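Local coordinates for enoyl-CoA hydratase (Mycobacterium avium, PDB 3OC7), which probably catalyses the reversible hydration of 2-enoyl-CoA thioesters in fatty acid metabolism, at residues M97-M101 / I154-T158; R147-A151 / L244-A250. All coordinates share one frame; numbering follows the deposited sequence.

Contact 1 (M97-M101 / I154-T158)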
loop_
_atom_site.group_PDB
_atom_site.type_symbol
_atom_site.label_atom_id
_atom_site.label_comp_id
_atom_site.label_asym_id
_atom_site.label_seq_id
_atom_site.Cartn_x
_atom_site.Cartn_y
_atom_site.Cartn_z
ATOM N N MET A 97 -9.233 2.469 24.484
ATOM C CA MET A 97 -8.237 2.817 23.470
ATOM C C MET A 97 -8.851 2.950 22.064
ATOM O O MET A 97 -8.581 3.942 21.367
ATOM C CB MET A 97 -7.061 1.818 23.477
ATOM C CG MET A 97 -5.876 2.243 22.586
ATOM S SD MET A 97 -5.218 3.866 23.077
ATOM C CE MET A 97 -4.231 4.329 21.661
ATOM N N ALA A 98 -9.687 1.988 21.659
ATOM C CA ALA A 98 -10.403 2.070 20.374
ATOM C C ALA A 98 -11.285 3.321 20.253
ATOM O O ALA A 98 -11.285 3.996 19.204
ATOM C CB ALA A 98 -11.224 0.793 20.131
ATOM N N ALA A 99 -12.007 3.670 21.326
ATOM C CA ALA A 99 -12.877 4.856 21.300
ATOM C C ALA A 99 -12.123 6.195 21.172
ATOM O O ALA A 99 -12.611 7.129 20.510
ATOM C CB ALA A 99 -13.801 4.863 22.529
ATOM N N LEU A 100 -10.936 6.273 21.781
ATOM C CA LEU A 100 -10.078 7.450 21.649
ATOM C C LEU A 100 -9.537 7.597 20.228
ATOM O O LEU A 100 -9.585 8.694 19.654
ATOM C CB LEU A 100 -8.953 7.458 22.706
ATOM C CG LEU A 100 -7.933 8.611 22.623
ATOM C CD1 LEU A 100 -8.614 9.983 22.799
ATOM C CD2 LEU A 100 -6.831 8.377 23.668
ATOM N N MET A 101 -9.017 6.508 19.675
ATOM C CA MET A 101 -8.579 6.521 18.267
ATOM C C MET A 101 -9.706 6.911 17.310
ATOM O O MET A 101 -9.516 7.742 16.398
ATOM C CB MET A 101 -7.975 5.159 17.868
ATOM C CG MET A 101 -6.652 4.784 18.603
ATOM S SD MET A 101 -5.860 3.294 17.903
ATOM C CE MET A 101 -7.196 2.080 18.112
ATOM N N ILE A 154 -5.221 -4.191 19.422
ATOM C CA ILE A 154 -6.026 -2.968 19.270
ATOM C C ILE A 154 -5.380 -1.917 18.348
ATOM O O ILE A 154 -6.092 -1.281 17.533
ATOM C CB ILE A 154 -6.379 -2.331 20.641
ATOM C CG1 ILE A 154 -7.489 -3.158 21.311
ATOM C CG2 ILE A 154 -6.728 -0.798 20.484
ATOM C CD1 ILE A 154 -8.914 -2.952 20.723
ATOM N N ILE A 155 -4.058 -1.738 18.451
ATOM C CA ILE A 155 -3.389 -0.704 17.637
ATOM C C ILE A 155 -3.352 -1.030 16.119
ATOM O O ILE A 155 -3.127 -0.131 15.292
ATOM C CB ILE A 155 -1.989 -0.308 18.179
ATOM C CG1 ILE A 155 -0.997 -1.472 18.107
ATOM C CG2 ILE A 155 -2.076 0.261 19.616
ATOM C CD1 ILE A 155 0.387 -1.138 18.661
ATOM N N SER A 156 -3.590 -2.306 15.772
ATOM C CA SER A 156 -3.729 -2.756 14.368
ATOM C C SER A 156 -4.832 -2.009 13.584
ATOM O O SER A 156 -4.749 -1.879 12.349
ATOM C CB SER A 156 -3.933 -4.288 14.271
ATOM O OG SER A 156 -2.765 -5.028 14.644
ATOM N N LEU A 157 -5.844 -1.506 14.302
ATOM C CA LEU A 157 -6.950 -0.731 13.701
ATOM C C LEU A 157 -6.488 0.506 12.880
ATOM O O LEU A 157 -7.097 0.834 11.854
ATOM C CB LEU A 157 -7.973 -0.297 14.776
ATOM C CG LEU A 157 -8.822 -1.394 15.426
ATOM C CD1 LEU A 157 -9.554 -0.850 16.666
ATOM C CD2 LEU A 157 -9.788 -2.023 14.415
ATOM N N THR A 158 -5.419 1.166 13.356
ATOM C CA THR A 158 -4.806 2.310 12.628
ATOM C C THR A 158 -3.428 2.024 11.988
ATOM O O THR A 158 -3.059 2.726 11.031
ATOM C CB THR A 158 -4.736 3.616 13.499
ATOM O OG1 THR A 158 -3.900 3.412 14.654
ATOM C CG2 THR A 158 -6.152 4.119 13.897
#
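The flat group in the contact of Met-101 with Ile-154 is the peptide between Ile-154 and Ile-155, and its carbonyl oxygen meets something different on each face. From one side the methyl CE of Met-101 stands over the plane, 3.6 Å from Ile-154 O. From the other comes the backbone N-H of Leu-157, at 3.2 Å from Leu-157 N to Ile-154 O, so the oxygen is satisfied by the turn of its own chain while the methionine shields its opposite face. Met-101 reaches there by an extended chain that bends at its last torsion (chi3 -58°), folding CE over so that it touches both Ile-154 CG2, 3.8 Å away, and Leu-157 CD1, 4.0 Å away. In the crotonase fold of this enzyme the contact joins helix 86-106 to the start of the 156-159 region, Ile-154 included, without a hydrogen bond between the segments; Phe-230 of helix 212-245 touches both Met-101 and Leu-157. One turn earlier, Met-97 offers its CG to Ile-154 CG2 at 3.8 Å, so both methionines touch the same isoleucine methyl. Ala-98 CB takes the neighbouring place, 4.2 Å from Leu-157 CD1. The sulfur of Met-101 faces Thr-158, with SD 3.8 Å from OG1; that hydroxyl has a weak hydrogen bond to Gly-125 O in helix 123-129.

Contact 2 (R147-A151 / L244-A250)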
loop_
_atom_site.group_PDB
_atom_site.type_symbol
_atom_site.label_atom_id
_atom_site.label_comp_id
_atom_site.label_asym_id
_atom_site.label_seq_id
_atom_site.Cartn_x
_atom_site.Cartn_y
_atom_site.Cartn_z
ATOM N N ARG A 147 7.731 -10.320 22.798
ATOM C CA ARG A 147 8.777 -10.590 23.803
ATOM C C ARG A 147 8.239 -10.692 25.229
ATOM O O ARG A 147 8.920 -11.247 26.108
ATOM C CB ARG A 147 9.894 -9.527 23.734
ATOM C CG ARG A 147 10.591 -9.451 22.383
ATOM C CD ARG A 147 11.857 -8.612 22.417
ATOM N NE ARG A 147 12.477 -8.503 21.094
ATOM C CZ ARG A 147 13.594 -7.825 20.837
ATOM N NH1 ARG A 147 14.238 -7.196 21.814
ATOM N NH2 ARG A 147 14.081 -7.778 19.603
ATOM N N ILE A 148 7.046 -10.141 25.472
ATOM C CA ILE A 148 6.393 -10.267 26.791
ATOM C C ILE A 148 5.127 -11.152 26.754
ATOM O O ILE A 148 4.323 -11.150 27.686
ATOM C CB ILE A 148 6.159 -8.880 27.509
ATOM C CG1 ILE A 148 5.145 -8.004 26.758
ATOM C CG2 ILE A 148 7.497 -8.137 27.732
ATOM C CD1 ILE A 148 4.713 -6.719 27.520
ATOM N N GLY A 149 4.962 -11.910 25.666
ATOM C CA GLY A 149 3.871 -12.873 25.541
ATOM C C GLY A 149 2.537 -12.423 24.969
ATOM O O GLY A 149 1.562 -13.179 25.001
ATOM N N VAL A 150 2.486 -11.210 24.419
ATOM C CA VAL A 150 1.225 -10.663 23.863
ATOM C C VAL A 150 1.376 -10.261 22.377
ATOM O O VAL A 150 2.329 -10.712 21.719
ATOM C CB VAL A 150 0.597 -9.544 24.779
ATOM C CG1 VAL A 150 0.364 -10.097 26.200
ATOM C CG2 VAL A 150 1.476 -8.309 24.855
ATOM N N ALA A 151 0.453 -9.434 21.869
ATOM C CA ALA A 151 0.424 -9.001 20.446
ATOM C C ALA A 151 -0.101 -7.560 20.311
ATOM O O ALA A 151 -0.841 -7.098 21.182
ATOM C CB ALA A 151 -0.431 -9.970 19.606
ATOM N N LEU A 244 -5.129 -12.469 26.075
ATOM C CA LEU A 244 -3.672 -12.525 26.132
ATOM C C LEU A 244 -3.129 -11.957 27.456
ATOM O O LEU A 244 -2.214 -12.532 28.052
ATOM C CB LEU A 244 -3.032 -11.845 24.911
ATOM C CG LEU A 244 -3.271 -12.487 23.530
ATOM C CD1 LEU A 244 -2.977 -11.487 22.398
ATOM C CD2 LEU A 244 -2.450 -13.782 23.338
ATOM N N PHE A 245 -3.703 -10.846 27.926
ATOM C CA PHE A 245 -3.235 -10.200 29.170
ATOM C C PHE A 245 -3.231 -11.132 30.409
ATOM O O PHE A 245 -2.304 -11.081 31.230
ATOM C CB PHE A 245 -4.045 -8.914 29.465
ATOM C CG PHE A 245 -3.477 -8.076 30.600
ATOM C CD1 PHE A 245 -2.430 -7.185 30.373
ATOM C CD2 PHE A 245 -3.986 -8.186 31.891
ATOM C CE1 PHE A 245 -1.896 -6.421 31.412
ATOM C CE2 PHE A 245 -3.453 -7.426 32.946
ATOM C CZ PHE A 245 -2.407 -6.539 32.697
ATOM N N VAL A 246 -4.264 -11.959 30.545
ATOM C CA VAL A 246 -4.431 -12.832 31.723
ATOM C C VAL A 246 -3.823 -14.245 31.560
ATOM O O VAL A 246 -3.951 -15.091 32.455
ATOM C CB VAL A 246 -5.934 -12.918 32.181
ATOM C CG1 VAL A 246 -6.501 -11.530 32.466
ATOM C CG2 VAL A 246 -6.785 -13.669 31.158
ATOM N N SER A 247 -3.161 -14.494 30.429
ATOM C CA SER A 247 -2.568 -15.804 30.115
ATOM C C SER A 247 -1.294 -16.115 30.900
ATOM O O SER A 247 -0.655 -15.211 31.444
ATOM C CB SER A 247 -2.266 -15.900 28.611
ATOM O OG SER A 247 -1.159 -15.079 28.261
ATOM N N ASP A 248 -0.918 -17.397 30.918
ATOM C CA ASP A 248 0.313 -17.860 31.590
ATOM C C ASP A 248 1.605 -17.286 30.996
ATOM O O ASP A 248 2.502 -16.874 31.742
ATOM C CB ASP A 248 0.388 -19.397 31.626
ATOM C CG ASP A 248 -0.703 -20.036 32.492
ATOM O OD1 ASP A 248 -1.278 -19.364 33.379
ATOM O OD2 ASP A 248 -0.979 -21.238 32.281
ATOM N N GLU A 249 1.707 -17.256 29.664
ATOM C CA GLU A 249 2.911 -16.719 29.021
ATOM C C GLU A 249 3.078 -15.208 29.214
ATOM O O GLU A 249 4.210 -14.712 29.332
ATOM C CB GLU A 249 3.015 -17.130 27.534
ATOM C CG GLU A 249 3.631 -18.523 27.327
ATOM C CD GLU A 249 3.590 -19.026 25.889
ATOM O OE1 GLU A 249 3.785 -18.234 24.931
ATOM O OE2 GLU A 249 3.382 -20.247 25.713
ATOM N N ALA A 250 1.959 -14.469 29.265
ATOM C CA ALA A 250 2.003 -13.036 29.573
ATOM C C ALA A 250 2.467 -12.738 31.005
ATOM O O ALA A 250 3.196 -11.774 31.232
ATOM C CB ALA A 250 0.649 -12.374 29.287
HETATM O O HOH W 1 3.189 -9.509 29.612
#
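With its first torsion at -56°, Val-150 turns CG1 beside its own backbone N and across to the helical segment, where it lies 3.8 Å from Ala-250 CB and 4.0 Å from Leu-244 CB. Leu-244 is set similarly, and its CD1 extends to the next residue of the loop, 4.1 Å from Ala-151 CB. Gly-149 has a positive phi of 89° and comes within 4.4 Å of Ala-250, CA to CA, a close approach that goes with its lack of a side chain. Segment 244-250 is the bend between helices 212-245 and 248-259, and Ser-247 caps the second helix through a weak bond from Ala-250 N to its OG. In this trimeric crotonase relative the bend also faces the second subunit: Glu-249 OE1 is bonded to Ser-211 OG and Gln-213 N there. The polar link inside the contact is a water that donates to both Ile-148 O and Ala-250 O, each at 2.8 Å, while Ala-250 CA approaches Ile-148 O at 3.5 Å in a nearly straight CA-H...O contact (168°). Two carbonyls that cannot bond to each other are thus joined by one water, alongside a small apolar patch around Val-150 CG1.

Overall arrangement
Segment 147-151 runs almost directly into 154-158, yet the centres of the two contacts lie about 19 Å apart. Contact 1 is deep, about 8 Å from the centre of the chain, and contact 2 peripheral, about 22 Å from it. Helix 212-245 ties them together, since Phe-230, Ala-234 and Leu-237 lie against Leu-157 and the last residues of that helix, 244-245, belong to contact 2. Helix 86-106 does likewise: it carries 97-101, and its Arg-93 makes a cation-pi interaction with Phe-245. A 1,2-ethanediol, probably from the crystallisation liquor, lies about 5 Å from the Leu-157 side chain and may mark a pocket. Contact 2 adjoins the second subunit extensively, contact 1 through Ser-156 alone.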